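Local atomic coordinates of putative phosphinothricin n-acetyltransferase (Acinetobacter baylyi, PDB entry 2JLM), a protein that probably transfers the acetyl group of acetyl-CoA to the amino group of L-methionine sulfoximine and L-methionine sulfone. Residues N60-G65 with I116-E121; A77-F82 with S122-M127; H110-L115 with L145-S150. All blocks are in the same frame, centred on the assembly; numbering follows the deposited sequence.

Interaction 1 (N60-G65 with I116-E121)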
ATOM      1  N   ASN D  60      -0.828   8.195  -3.665  1.00 38.83           N
ATOM      2  CA  ASN D  60       0.057   7.146  -4.134  1.00 41.97           C
ATOM      3  C   ASN D  60       0.644   7.553  -5.494  1.00 37.72           C
ATOM      4  O   ASN D  60       0.851   6.723  -6.376  1.00 38.34           O
ATOM      5  CB  ASN D  60      -0.717   5.826  -4.234  1.00 53.30           C
ATOM      6  CG  ASN D  60       0.186   4.622  -4.395  1.00 76.16           C
ATOM      7  OD1 ASN D  60       1.103   4.407  -3.600  1.00104.29           O
ATOM      8  ND2 ASN D  60      -0.077   3.820  -5.421  1.00 69.67           N
ATOM      9  N   PHE D  61       0.883   8.851  -5.658  1.00 31.22           N
ATOM     10  CA  PHE D  61       1.574   9.368  -6.831  1.00 32.52           C
ATOM     11  C   PHE D  61       3.077   9.210  -6.656  1.00 28.32           C
ATOM     12  O   PHE D  61       3.647   9.687  -5.668  1.00 26.06           O
ATOM     13  CB  PHE D  61       1.238  10.842  -7.050  1.00 24.02           C
ATOM     14  CG  PHE D  61      -0.191  11.086  -7.464  1.00 16.98           C
ATOM     15  CD1 PHE D  61      -0.919  10.099  -8.114  1.00 28.93           C
ATOM     16  CD2 PHE D  61      -0.788  12.305  -7.229  1.00 17.43           C
ATOM     17  CE1 PHE D  61      -2.228  10.326  -8.503  1.00 19.39           C
ATOM     18  CE2 PHE D  61      -2.098  12.543  -7.614  1.00 24.34           C
ATOM     19  CZ  PHE D  61      -2.816  11.552  -8.254  1.00 22.98           C
ATOM     20  N   PRO D  62       3.733   8.544  -7.613  1.00 24.97           N
ATOM     21  CA  PRO D  62       5.172   8.306  -7.459  1.00 25.08           C
ATOM     22  C   PRO D  62       5.982   9.590  -7.612  1.00 30.73           C
ATOM     23  O   PRO D  62       5.572  10.507  -8.325  1.00 33.39           O
ATOM     24  CB  PRO D  62       5.491   7.338  -8.603  1.00 16.52           C
ATOM     25  CG  PRO D  62       4.427   7.597  -9.627  1.00 38.00           C
ATOM     26  CD  PRO D  62       3.202   8.040  -8.891  1.00 30.74           C
ATOM     27  N   ILE D  63       7.111   9.665  -6.920  1.00 36.93           N
ATOM     28  CA  ILE D  63       8.106  10.692  -7.198  1.00 32.00           C
ATOM     29  C   ILE D  63       9.436   9.974  -7.392  1.00 44.18           C
ATOM     30  O   ILE D  63      10.036   9.497  -6.430  1.00 42.15           O
ATOM     31  CB  ILE D  63       8.221  11.731  -6.064  1.00 42.77           C
ATOM     32  CG1 ILE D  63       6.838  12.128  -5.536  1.00 24.87           C
ATOM     33  CG2 ILE D  63       8.964  12.976  -6.538  1.00 22.33           C
ATOM     34  CD1 ILE D  63       6.913  13.156  -4.410  1.00 28.21           C
ATOM     35  N   ILE D  64       9.875   9.872  -8.642  1.00 28.26           N
ATOM     36  CA  ILE D  64      11.082   9.126  -8.977  1.00 24.89           C
ATOM     37  C   ILE D  64      12.255  10.072  -9.211  1.00 36.01           C
ATOM     38  O   ILE D  64      12.201  10.949 -10.071  1.00 30.02           O
ATOM     39  CB  ILE D  64      10.869   8.240 -10.217  1.00 24.49           C
ATOM     40  CG1 ILE D  64       9.694   7.281  -9.997  1.00 23.67           C
ATOM     41  CG2 ILE D  64      12.115   7.442 -10.524  1.00 26.28           C
ATOM     42  CD1 ILE D  64       9.392   6.378 -11.218  1.00 21.92           C
ATOM     43  N   GLY D  65      13.315   9.899  -8.432  1.00 38.53           N
ATOM     44  CA  GLY D  65      14.455  10.795  -8.507  1.00 26.80           C
ATOM     45  C   GLY D  65      15.690  10.141  -9.093  1.00 25.02           C
ATOM     46  O   GLY D  65      15.787   8.915  -9.172  1.00 26.23           O
ATOM     47  N   ILE D 116       7.395   5.698 -16.908  1.00 21.27           N
ATOM     48  CA  ILE D 116       6.481   4.970 -17.781  1.00 23.52           C
ATOM     49  C   ILE D 116       6.335   3.519 -17.329  1.00 35.09           C
ATOM     50  O   ILE D 116       5.228   2.954 -17.336  1.00 26.71           O
ATOM     51  CB  ILE D 116       6.948   5.050 -19.235  1.00 19.36           C
ATOM     52  CG1 ILE D 116       6.851   6.497 -19.726  1.00 18.07           C
ATOM     53  CG2 ILE D 116       6.136   4.117 -20.135  1.00 12.72           C
ATOM     54  CD1 ILE D 116       7.429   6.706 -21.125  1.00 16.20           C
ATOM     55  N   LYS D 117       7.456   2.923 -16.929  1.00 30.09           N
ATOM     56  CA  LYS D 117       7.435   1.583 -16.349  1.00 23.82           C
ATOM     57  C   LYS D 117       6.513   1.572 -15.138  1.00 21.22           C
ATOM     58  O   LYS D 117       5.698   0.671 -14.985  1.00 32.39           O
ATOM     59  CB  LYS D 117       8.849   1.131 -15.960  1.00 37.36           C
ATOM     60  CG  LYS D 117       9.656   0.554 -17.131  1.00 30.60           C
ATOM     61  CD  LYS D 117      11.084   0.190 -16.719  1.00 53.41           C
ATOM     62  N   ARG D 118       6.622   2.600 -14.296  1.00 14.99           N
ATOM     63  CA  ARG D 118       5.769   2.714 -13.120  1.00 20.38           C
ATOM     64  C   ARG D 118       4.282   2.847 -13.486  1.00 43.47           C
ATOM     65  O   ARG D 118       3.419   2.309 -12.790  1.00 23.14           O
ATOM     66  CB  ARG D 118       6.207   3.897 -12.250  1.00 17.64           C
ATOM     67  CG  ARG D 118       5.642   3.867 -10.829  1.00 33.64           C
ATOM     68  CD  ARG D 118       6.237   2.711 -10.020  1.00 23.44           C
ATOM     69  NE  ARG D 118       7.690   2.840  -9.941  1.00 24.29           N
ATOM     70  CZ  ARG D 118       8.325   3.533  -9.000  1.00 43.68           C
ATOM     71  NH1 ARG D 118       9.650   3.614  -9.009  1.00 43.51           N
ATOM     72  NH2 ARG D 118       7.639   4.139  -8.041  1.00 23.48           N
ATOM     73  N   ALA D 119       3.992   3.573 -14.568  1.00 28.96           N
ATOM     74  CA  ALA D 119       2.616   3.763 -15.031  1.00 35.16           C
ATOM     75  C   ALA D 119       1.993   2.427 -15.411  1.00 28.51           C
ATOM     76  O   ALA D 119       0.851   2.137 -15.048  1.00 33.11           O
ATOM     77  CB  ALA D 119       2.558   4.741 -16.237  1.00 13.33           C
ATOM     78  N   VAL D 120       2.747   1.621 -16.152  1.00 32.83           N
ATOM     79  CA  VAL D 120       2.285   0.304 -16.570  1.00 29.57           C
ATOM     80  C   VAL D 120       1.919  -0.552 -15.360  1.00 46.25           C
ATOM     81  O   VAL D 120       0.916  -1.272 -15.376  1.00 41.65           O
ATOM     82  CB  VAL D 120       3.346  -0.410 -17.406  1.00 39.71           C
ATOM     83  CG1 VAL D 120       2.897  -1.822 -17.760  1.00 29.32           C
ATOM     84  CG2 VAL D 120       3.629   0.391 -18.657  1.00 36.98           C
ATOM     85  N   GLU D 121       2.718  -0.455 -14.302  1.00 38.73           N
ATOM     86  CA  GLU D 121       2.432  -1.183 -13.067  1.00 44.62           C
ATOM     87  C   GLU D 121       1.235  -0.602 -12.339  1.00 40.19           C
ATOM     88  O   GLU D 121       0.561  -1.301 -11.591  1.00 51.48           O
ATOM     89  CB  GLU D 121       3.641  -1.175 -12.128  1.00 35.15           C
ATOM     90  CG  GLU D 121       4.867  -1.880 -12.691  1.00 61.95           C
ATOM     91  CD  GLU D 121       6.143  -1.526 -11.939  1.00100.65           C
ATOM     92  OE1 GLU D 121       6.060  -1.195 -10.734  1.00 60.47           O
ATOM     93  OE2 GLU D 121       7.229  -1.581 -12.558  1.00 83.98           O
TER

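Interaction 2 (A77-F82 with S122-M127)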
ATOM      1  N   ALA D  77      10.932  12.907 -11.549  1.00 33.92           N
ATOM      2  CA  ALA D  77       9.760  12.831 -12.401  1.00 27.91           C
ATOM      3  C   ALA D  77       8.608  12.409 -11.521  1.00 38.44           C
ATOM      4  O   ALA D  77       8.809  11.775 -10.489  1.00 29.62           O
ATOM      5  CB  ALA D  77       9.966  11.836 -13.526  1.00 17.17           C
ATOM      6  N   SER D  78       7.397  12.767 -11.919  1.00 25.91           N
ATOM      7  CA  SER D  78       6.244  12.478 -11.094  1.00 24.48           C
ATOM      8  C   SER D  78       4.986  12.590 -11.947  1.00 32.92           C
ATOM      9  O   SER D  78       5.052  13.034 -13.093  1.00 20.12           O
ATOM     10  CB  SER D  78       6.195  13.470  -9.936  1.00 21.44           C
ATOM     11  OG  SER D  78       5.183  13.124  -9.003  1.00 32.30           O
ATOM     12  N   TRP D  79       3.849  12.167 -11.404  1.00 23.34           N
ATOM     13  CA  TRP D  79       2.565  12.472 -12.033  1.00 30.05           C
ATOM     14  C   TRP D  79       1.509  12.852 -11.008  1.00 22.46           C
ATOM     15  O   TRP D  79       1.695  12.673  -9.811  1.00 33.82           O
ATOM     16  CB  TRP D  79       2.073  11.342 -12.949  1.00 13.22           C
ATOM     17  CG  TRP D  79       1.585  10.116 -12.251  1.00 21.29           C
ATOM     18  CD1 TRP D  79       0.562  10.038 -11.348  1.00 20.36           C
ATOM     19  CD2 TRP D  79       2.071   8.777 -12.421  1.00 14.70           C
ATOM     20  NE1 TRP D  79       0.396   8.745 -10.932  1.00 20.25           N
ATOM     21  CE2 TRP D  79       1.308   7.949 -11.575  1.00 26.75           C
ATOM     22  CE3 TRP D  79       3.083   8.203 -13.193  1.00 28.48           C
ATOM     23  CZ2 TRP D  79       1.525   6.580 -11.484  1.00 22.29           C
ATOM     24  CZ3 TRP D  79       3.297   6.845 -13.099  1.00 24.50           C
ATOM     25  CH2 TRP D  79       2.522   6.047 -12.248  1.00 27.19           C
ATOM     26  N   GLY D  80       0.415  13.417 -11.497  1.00 29.65           N
ATOM     27  CA  GLY D  80      -0.714  13.783 -10.678  1.00 16.19           C
ATOM     28  C   GLY D  80      -1.973  13.654 -11.512  1.00 33.12           C
ATOM     29  O   GLY D  80      -1.949  13.141 -12.636  1.00 21.55           O
ATOM     30  N   SER D  81      -3.081  14.133 -10.976  1.00 23.66           N
ATOM     31  CA  SER D  81      -4.330  14.097 -11.714  1.00 38.24           C
ATOM     32  C   SER D  81      -4.187  14.923 -12.993  1.00 20.66           C
ATOM     33  O   SER D  81      -3.563  15.981 -12.977  1.00 29.86           O
ATOM     34  CB  SER D  81      -5.462  14.653 -10.844  1.00 28.05           C
ATOM     35  OG  SER D  81      -6.718  14.163 -11.279  1.00 65.94           O
ATOM     36  N   PHE D  82      -4.736  14.430 -14.101  1.00 28.98           N
ATOM     37  CA  PHE D  82      -4.850  15.241 -15.310  1.00 24.37           C
ATOM     38  C   PHE D  82      -6.072  16.174 -15.222  1.00 27.24           C
ATOM     39  O   PHE D  82      -5.934  17.387 -15.268  1.00 18.65           O
ATOM     40  CB  PHE D  82      -4.916  14.375 -16.571  1.00 14.28           C
ATOM     41  CG  PHE D  82      -5.248  15.151 -17.832  1.00 34.24           C
ATOM     42  CD1 PHE D  82      -6.315  14.766 -18.641  1.00 13.68           C
ATOM     43  CD2 PHE D  82      -4.494  16.268 -18.206  1.00 23.33           C
ATOM     44  CE1 PHE D  82      -6.623  15.483 -19.811  1.00 16.92           C
ATOM     45  CE2 PHE D  82      -4.796  16.993 -19.367  1.00 21.42           C
ATOM     46  CZ  PHE D  82      -5.862  16.596 -20.173  1.00 23.39           C
ATOM     47  N   SER D 122       0.971   0.680 -12.550  1.00 36.17           N
ATOM     48  CA  SER D 122      -0.082   1.358 -11.800  1.00 29.72           C
ATOM     49  C   SER D 122      -1.420   1.361 -12.543  1.00 23.75           C
ATOM     50  O   SER D 122      -2.364   2.061 -12.152  1.00 31.34           O
ATOM     51  CB  SER D 122       0.361   2.773 -11.428  1.00 36.30           C
ATOM     52  OG  SER D 122       1.623   2.741 -10.777  1.00 37.37           O
ATOM     53  N   GLU D 123      -1.479   0.566 -13.609  1.00 27.85           N
ATOM     54  CA  GLU D 123      -2.685   0.382 -14.415  1.00 40.78           C
ATOM     55  C   GLU D 123      -3.170   1.686 -15.038  1.00 40.06           C
ATOM     56  O   GLU D 123      -4.367   1.873 -15.253  1.00 34.99           O
ATOM     57  CB  GLU D 123      -3.796  -0.264 -13.588  1.00 46.46           C
ATOM     58  CG  GLU D 123      -3.457  -1.653 -13.078  1.00 44.89           C
ATOM     59  CD  GLU D 123      -3.281  -2.662 -14.199  1.00 59.80           C
ATOM     60  OE1 GLU D 123      -2.121  -3.014 -14.501  1.00 93.70           O
ATOM     61  OE2 GLU D 123      -4.300  -3.098 -14.781  1.00 59.39           O
ATOM     62  N   VAL D 124      -2.225   2.582 -15.308  1.00 33.93           N
ATOM     63  CA  VAL D 124      -2.493   3.809 -16.039  1.00 27.72           C
ATOM     64  C   VAL D 124      -2.836   3.462 -17.473  1.00 25.73           C
ATOM     65  O   VAL D 124      -2.225   2.576 -18.055  1.00 22.84           O
ATOM     66  CB  VAL D 124      -1.263   4.747 -16.043  1.00 24.21           C
ATOM     67  CG1 VAL D 124      -1.467   5.899 -17.034  1.00 19.98           C
ATOM     68  CG2 VAL D 124      -1.004   5.295 -14.635  1.00 15.58           C
ATOM     69  N   HIS D 125      -3.819   4.149 -18.041  1.00 20.75           N
ATOM     70  CA  HIS D 125      -4.138   3.954 -19.449  1.00 19.44           C
ATOM     71  C   HIS D 125      -3.495   5.022 -20.318  1.00 25.35           C
ATOM     72  O   HIS D 125      -2.999   4.726 -21.402  1.00 20.89           O
ATOM     73  CB  HIS D 125      -5.647   3.955 -19.673  1.00 18.26           C
ATOM     74  CG  HIS D 125      -6.048   3.611 -21.075  1.00 17.78           C
ATOM     75  ND1 HIS D 125      -5.641   2.453 -21.702  1.00 19.18           N
ATOM     76  CD2 HIS D 125      -6.839   4.262 -21.967  1.00 16.70           C
ATOM     77  CE1 HIS D 125      -6.152   2.412 -22.925  1.00 21.23           C
ATOM     78  NE2 HIS D 125      -6.880   3.496 -23.108  1.00 25.37           N
ATOM     79  N   VAL D 126      -3.526   6.267 -19.849  1.00 18.86           N
ATOM     80  CA  VAL D 126      -2.981   7.382 -20.612  1.00 15.17           C
ATOM     81  C   VAL D 126      -2.114   8.293 -19.737  1.00 21.30           C
ATOM     82  O   VAL D 126      -2.518   8.698 -18.653  1.00 16.47           O
ATOM     83  CB  VAL D 126      -4.105   8.249 -21.237  1.00 17.08           C
ATOM     84  CG1 VAL D 126      -3.522   9.511 -21.812  1.00 14.41           C
ATOM     85  CG2 VAL D 126      -4.866   7.478 -22.318  1.00 15.32           C
ATOM     86  N   MET D 127      -0.921   8.617 -20.218  1.00 22.83           N
ATOM     87  CA  MET D 127      -0.111   9.657 -19.596  1.00 20.45           C
ATOM     88  C   MET D 127      -0.154  10.893 -20.472  1.00 19.34           C
ATOM     89  O   MET D 127       0.116  10.814 -21.667  1.00 18.25           O
ATOM     90  CB  MET D 127       1.339   9.195 -19.467  1.00  7.39           C
ATOM     91  CG  MET D 127       1.517   7.950 -18.611  1.00 18.91           C
ATOM     92  SD  MET D 127       3.243   7.439 -18.590  1.00 31.52           S
ATOM     93  CE  MET D 127       4.033   8.870 -17.882  1.00 15.59           C
TER

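Interaction 3 (H110-L115 with L145-S150)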
ATOM      1  N   HIS D 110      15.840   9.013 -19.123  1.00 30.91           N
ATOM      2  CA  HIS D 110      15.946   7.962 -18.109  1.00 25.62           C
ATOM      3  C   HIS D 110      14.791   8.021 -17.113  1.00 17.82           C
ATOM      4  O   HIS D 110      14.150   7.014 -16.832  1.00 23.95           O
ATOM      5  CB  HIS D 110      17.255   8.096 -17.316  1.00 24.28           C
ATOM      6  CG  HIS D 110      18.481   7.833 -18.124  1.00 31.83           C
ATOM      7  ND1 HIS D 110      18.668   6.660 -18.822  1.00 37.82           N
ATOM      8  CD2 HIS D 110      19.589   8.580 -18.336  1.00 23.88           C
ATOM      9  CE1 HIS D 110      19.836   6.701 -19.435  1.00 30.54           C
ATOM     10  NE2 HIS D 110      20.415   7.854 -19.155  1.00 36.66           N
ATOM     11  N   LEU D 111      14.555   9.203 -16.555  1.00 13.93           N
ATOM     12  CA  LEU D 111      13.472   9.376 -15.603  1.00 33.27           C
ATOM     13  C   LEU D 111      12.126   9.070 -16.258  1.00 40.99           C
ATOM     14  O   LEU D 111      11.297   8.353 -15.686  1.00 37.88           O
ATOM     15  CB  LEU D 111      13.503  10.783 -15.006  1.00 24.78           C
ATOM     16  CG  LEU D 111      14.639  10.973 -13.992  1.00 19.93           C
ATOM     17  CD1 LEU D 111      14.955  12.451 -13.753  1.00 22.28           C
ATOM     18  CD2 LEU D 111      14.336  10.263 -12.653  1.00 17.87           C
ATOM     19  N   MET D 112      11.912   9.582 -17.469  1.00 29.57           N
ATOM     20  CA  MET D 112      10.672   9.281 -18.181  1.00 42.29           C
ATOM     21  C   MET D 112      10.515   7.777 -18.402  1.00 31.06           C
ATOM     22  O   MET D 112       9.438   7.222 -18.189  1.00 29.87           O
ATOM     23  CB  MET D 112      10.568  10.045 -19.506  1.00 22.24           C
ATOM     24  CG  MET D 112      10.091  11.487 -19.342  1.00 33.08           C
ATOM     25  SD  MET D 112       8.592  11.629 -18.340  1.00 36.56           S
ATOM     26  CE  MET D 112       7.487  10.613 -19.313  1.00 29.00           C
ATOM     27  N   ASN D 113      11.589   7.110 -18.813  1.00 23.11           N
ATOM     28  CA  ASN D 113      11.514   5.669 -18.997  1.00 31.75           C
ATOM     29  C   ASN D 113      11.099   4.946 -17.718  1.00 23.24           C
ATOM     30  O   ASN D 113      10.294   4.017 -17.746  1.00 28.39           O
ATOM     31  CB  ASN D 113      12.835   5.105 -19.525  1.00 33.55           C
ATOM     32  CG  ASN D 113      12.925   5.150 -21.041  1.00 53.15           C
ATOM     33  OD1 ASN D 113      11.921   5.010 -21.744  1.00 52.07           O
ATOM     34  ND2 ASN D 113      14.136   5.337 -21.553  1.00 41.50           N
ATOM     35  N   GLU D 114      11.659   5.365 -16.596  1.00 25.49           N
ATOM     36  CA  GLU D 114      11.341   4.728 -15.329  1.00 24.02           C
ATOM     37  C   GLU D 114       9.889   5.064 -14.922  1.00 24.61           C
ATOM     38  O   GLU D 114       9.143   4.191 -14.475  1.00 27.20           O
ATOM     39  CB  GLU D 114      12.368   5.143 -14.266  1.00 23.39           C
ATOM     40  CG  GLU D 114      12.386   4.284 -12.998  1.00 61.47           C
ATOM     41  CD  GLU D 114      13.013   2.899 -13.192  1.00 49.46           C
ATOM     42  OE1 GLU D 114      13.494   2.583 -14.306  1.00 32.04           O
ATOM     43  OE2 GLU D 114      13.023   2.118 -12.215  1.00 51.87           O
ATOM     44  N   LEU D 115       9.478   6.314 -15.119  1.00 22.11           N
ATOM     45  CA  LEU D 115       8.097   6.719 -14.821  1.00 17.47           C
ATOM     46  C   LEU D 115       7.078   5.944 -15.645  1.00 14.43           C
ATOM     47  O   LEU D 115       6.020   5.575 -15.146  1.00 23.91           O
ATOM     48  CB  LEU D 115       7.900   8.211 -15.076  1.00 19.01           C
ATOM     49  CG  LEU D 115       6.657   8.788 -14.407  1.00 23.63           C
ATOM     50  CD1 LEU D 115       6.814   8.684 -12.894  1.00 15.71           C
ATOM     51  CD2 LEU D 115       6.438  10.222 -14.835  1.00 25.19           C
ATOM     52  N   LEU D 145       9.791   8.720 -26.967  1.00 23.33           N
ATOM     53  CA  LEU D 145       9.239   7.759 -26.022  1.00 14.71           C
ATOM     54  C   LEU D 145       7.882   7.239 -26.491  1.00 12.52           C
ATOM     55  O   LEU D 145       7.250   6.444 -25.808  1.00 26.05           O
ATOM     56  CB  LEU D 145       9.101   8.398 -24.646  1.00 15.84           C
ATOM     57  CG  LEU D 145      10.427   8.698 -23.941  1.00 40.31           C
ATOM     58  CD1 LEU D 145      10.234   9.725 -22.845  1.00 23.23           C
ATOM     59  CD2 LEU D 145      11.039   7.431 -23.382  1.00 29.40           C
ATOM     60  N   GLY D 146       7.417   7.720 -27.642  1.00 22.47           N
ATOM     61  CA  GLY D 146       6.191   7.199 -28.222  1.00 12.31           C
ATOM     62  C   GLY D 146       4.953   8.028 -27.919  1.00 29.28           C
ATOM     63  O   GLY D 146       3.839   7.619 -28.238  1.00 32.69           O
ATOM     64  N   PHE D 147       5.131   9.187 -27.292  1.00 19.33           N
ATOM     65  CA  PHE D 147       4.000  10.092 -27.118  1.00 25.92           C
ATOM     66  C   PHE D 147       3.571  10.614 -28.464  1.00 23.31           C
ATOM     67  O   PHE D 147       4.381  10.754 -29.377  1.00 22.07           O
ATOM     68  CB  PHE D 147       4.341  11.278 -26.223  1.00  7.88           C
ATOM     69  CG  PHE D 147       4.442  10.923 -24.767  1.00 22.62           C
ATOM     70  CD1 PHE D 147       3.472  11.340 -23.869  1.00  8.32           C
ATOM     71  CD2 PHE D 147       5.513  10.178 -24.297  1.00  9.78           C
ATOM     72  CE1 PHE D 147       3.580  11.034 -22.526  1.00 13.32           C
ATOM     73  CE2 PHE D 147       5.621   9.864 -22.965  1.00 17.10           C
ATOM     74  CZ  PHE D 147       4.652  10.290 -22.073  1.00 18.69           C
ATOM     75  N   ILE D 148       2.284  10.913 -28.569  1.00 21.32           N
ATOM     76  CA  ILE D 148       1.721  11.470 -29.774  1.00 16.51           C
ATOM     77  C   ILE D 148       1.098  12.820 -29.456  1.00 19.63           C
ATOM     78  O   ILE D 148       0.516  13.019 -28.384  1.00 31.63           O
ATOM     79  CB  ILE D 148       0.645  10.529 -30.350  1.00 23.85           C
ATOM     80  CG1 ILE D 148       1.235   9.135 -30.581  1.00 42.65           C
ATOM     81  CG2 ILE D 148       0.106  11.070 -31.646  1.00 21.20           C
ATOM     82  N   HIS D 149       1.220  13.739 -30.405  1.00 23.49           N
ATOM     83  CA  HIS D 149       0.657  15.070 -30.286  1.00 21.31           C
ATOM     84  C   HIS D 149      -0.880  15.013 -30.298  1.00 20.62           C
ATOM     85  O   HIS D 149      -1.481  14.604 -31.283  1.00 19.52           O
ATOM     86  CB  HIS D 149       1.184  15.926 -31.436  1.00 18.67           C
ATOM     87  CG  HIS D 149       0.690  17.334 -31.417  1.00 23.73           C
ATOM     88  ND1 HIS D 149       0.229  17.979 -32.544  1.00 37.97           N
ATOM     89  CD2 HIS D 149       0.562  18.221 -30.400  1.00 14.86           C
ATOM     90  CE1 HIS D 149      -0.148  19.204 -32.227  1.00 38.51           C
ATOM     91  NE2 HIS D 149       0.040  19.375 -30.932  1.00 19.79           N
ATOM     92  N   SER D 150      -1.519  15.392 -29.197  1.00 20.27           N
ATOM     93  CA  SER D 150      -2.981  15.277 -29.098  1.00 26.74           C
ATOM     94  C   SER D 150      -3.670  16.546 -29.578  1.00 29.95           C
ATOM     95  O   SER D 150      -4.849  16.531 -29.945  1.00 25.32           O
ATOM     96  CB  SER D 150      -3.414  14.990 -27.660  1.00 31.45           C
ATOM     97  OG  SER D 150      -2.818  13.811 -27.148  1.00 20.95           O
TER

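Interaction 1 (N60-G65 with I116-E121)
Pro62 and Arg118 mark the closest approach of the two backbones, with their CA atoms 8.0 Å apart, where residues 60-65 leave a helix through a Schellman motif at Asn60 and run into strand 63-68 alongside the end of helix 107-121. The alternation of the extended chain turns Pro62 and Ile64 toward that helix, while Ile63 points away and packs on helix 46-58. Arg118 is long enough to cross to both and still reach Glu14. Its CG lies anti to the backbone N (chi1 -164°), and the bends at chi2 and chi3 carry the guanidinium alongside the strand, to Ile64. Ile64, a beta-branched residue well suited to a strand, sends its extended arm over one face of this group: CD1 is 3.5 Å from Arg118 NH1, displaced toward the rim of the plane, and CG1 follows at 3.8 Å from the same nitrogen. Pro62 and the arginine chain run side by side with opposite headings, the rigid apolar ring offering its side to the methylenes. The CB of Pro62 meets Arg118 NH2 obliquely at 3.9 Å, and Pro62 CG lies 4.1 Å from Arg118 CG. No hydrogen bond links the segments. The charge is met instead by Glu14, which forms a salt bridge with NH1 and would hold the guanidinium against Ile64, while Pro62 also rests on Trp79. Such packing of a long helix against a face of the central mixed sheet, here through a folded arginine, belongs to the alpha/beta architecture of the GNAT acetyltransferases.

Interaction 2 (A77-F82 with S122-M127)
Trp79, on strand 73-81 of the GNAT sheet, places the six-membered part of its indole against the connection that leads from helix 107-121 into strand 126-132. Two residues of that connection meet it from different directions. Ser122 comes to the edge, in the ring plane, with OG 3.7 Å from Trp79 CH2 and CB 4.0 Å from Trp79 CZ2. Val124 instead lies over one face, its CG2 4.2 Å from Trp79 CZ2 and displaced toward the rim. The edge contact is van der Waals in kind, since the serine hydroxyl is engaged with the carbonyl O of Arg118 in the last turn of the helix; that bond positions the small side chain beside the tryptophan. The indole reaches this place because its CG sits between the backbone N and the carbonyl carbon (chi1 73°). A broad apolar ring suits the site, for it spans from the strand to both the loop and the helix, where Leu115 and Ala119 touch it as well. Val124, compact and branched, packs against both the ring face and Ala119, and its own carbonyl O accepts a hydrogen bond from Thr175. Phe61 meets the indole with planes at about 65°. Farther out, the neighbouring His125 reaches the subunit boundary, stacking on Trp163 of the second subunit and bonding through NE2 to Gln155 OE1 of that subunit. The polar corner of the indole faces a bound diethylene glycol, probably from the crystallisation liquor, to whose O4 Trp79 NE1 is hydrogen-bonded.

Interaction 3 (H110-L115 with L145-S150)
The shortest polar bond within these segments, from Leu115 N to Leu111 O at 2.8 Å, is part of the helix that presents Met112 and Asn113 to Leu145. This helix, 107-121, makes the crossover between the parallel strands 91-98 and 126-132 of the GNAT fold, a beta-alpha-beta unit, and here it packs on the turn between helix 136-144 and strand 148-159. Leu145 fits its forked side chain against two successive helix residues. One branch, CD1, lies 3.4 Å from Met112 CB, and the other, CD2, comes within 3.1 Å of Asn113 OD1, a tight nonbonded approach. A leucine suits this spot because each methyl finds a different neighbour. Directly after it, Gly146 forms a Schellman motif with positive phi (97°), a backbone angle at which a CB would crowd the carbonyl O of Leu145, which suits a residue without one; the turn redirects the chain so that Phe147 points back toward the helix. Phe147 is buried and also meets His142 edge-to-face. Elsewhere around the helix, Glu114 pairs with Arg11 of the third subunit in a salt bridge. Methionine, flexible and unbranched, can bend at both chi2 and chi3 (-50° and -59°), and this curl brings its terminal methyl to the aromatic ring. The side chains cross at about a right angle, with Met112 CE 4.0 Å from Phe147 CZ and oblique to the ring.

Helix 107-121 and its exit into strand 126-132 tie the three contacts together. Interactions 1 and 2 have centres about 8 Å apart and share neighbouring antiparallel strands, joined by the bond from Ala77 N to Ile64 O at 2.8 Å. Interaction 3, centred about 12 Å from interaction 1 and about 11 Å from interaction 2, lies nearer the N-terminal end of the helix. Leu115 bridges the groups, its CD1 3.8 Å from Ile64 CD1 and its O 3.6 Å from Trp79 CZ3. A bound diethylene glycol lies about 3 Å from the Trp79 side chain, and one lies about 5 Å from that of Pro62, consistent with a shared small-molecule site.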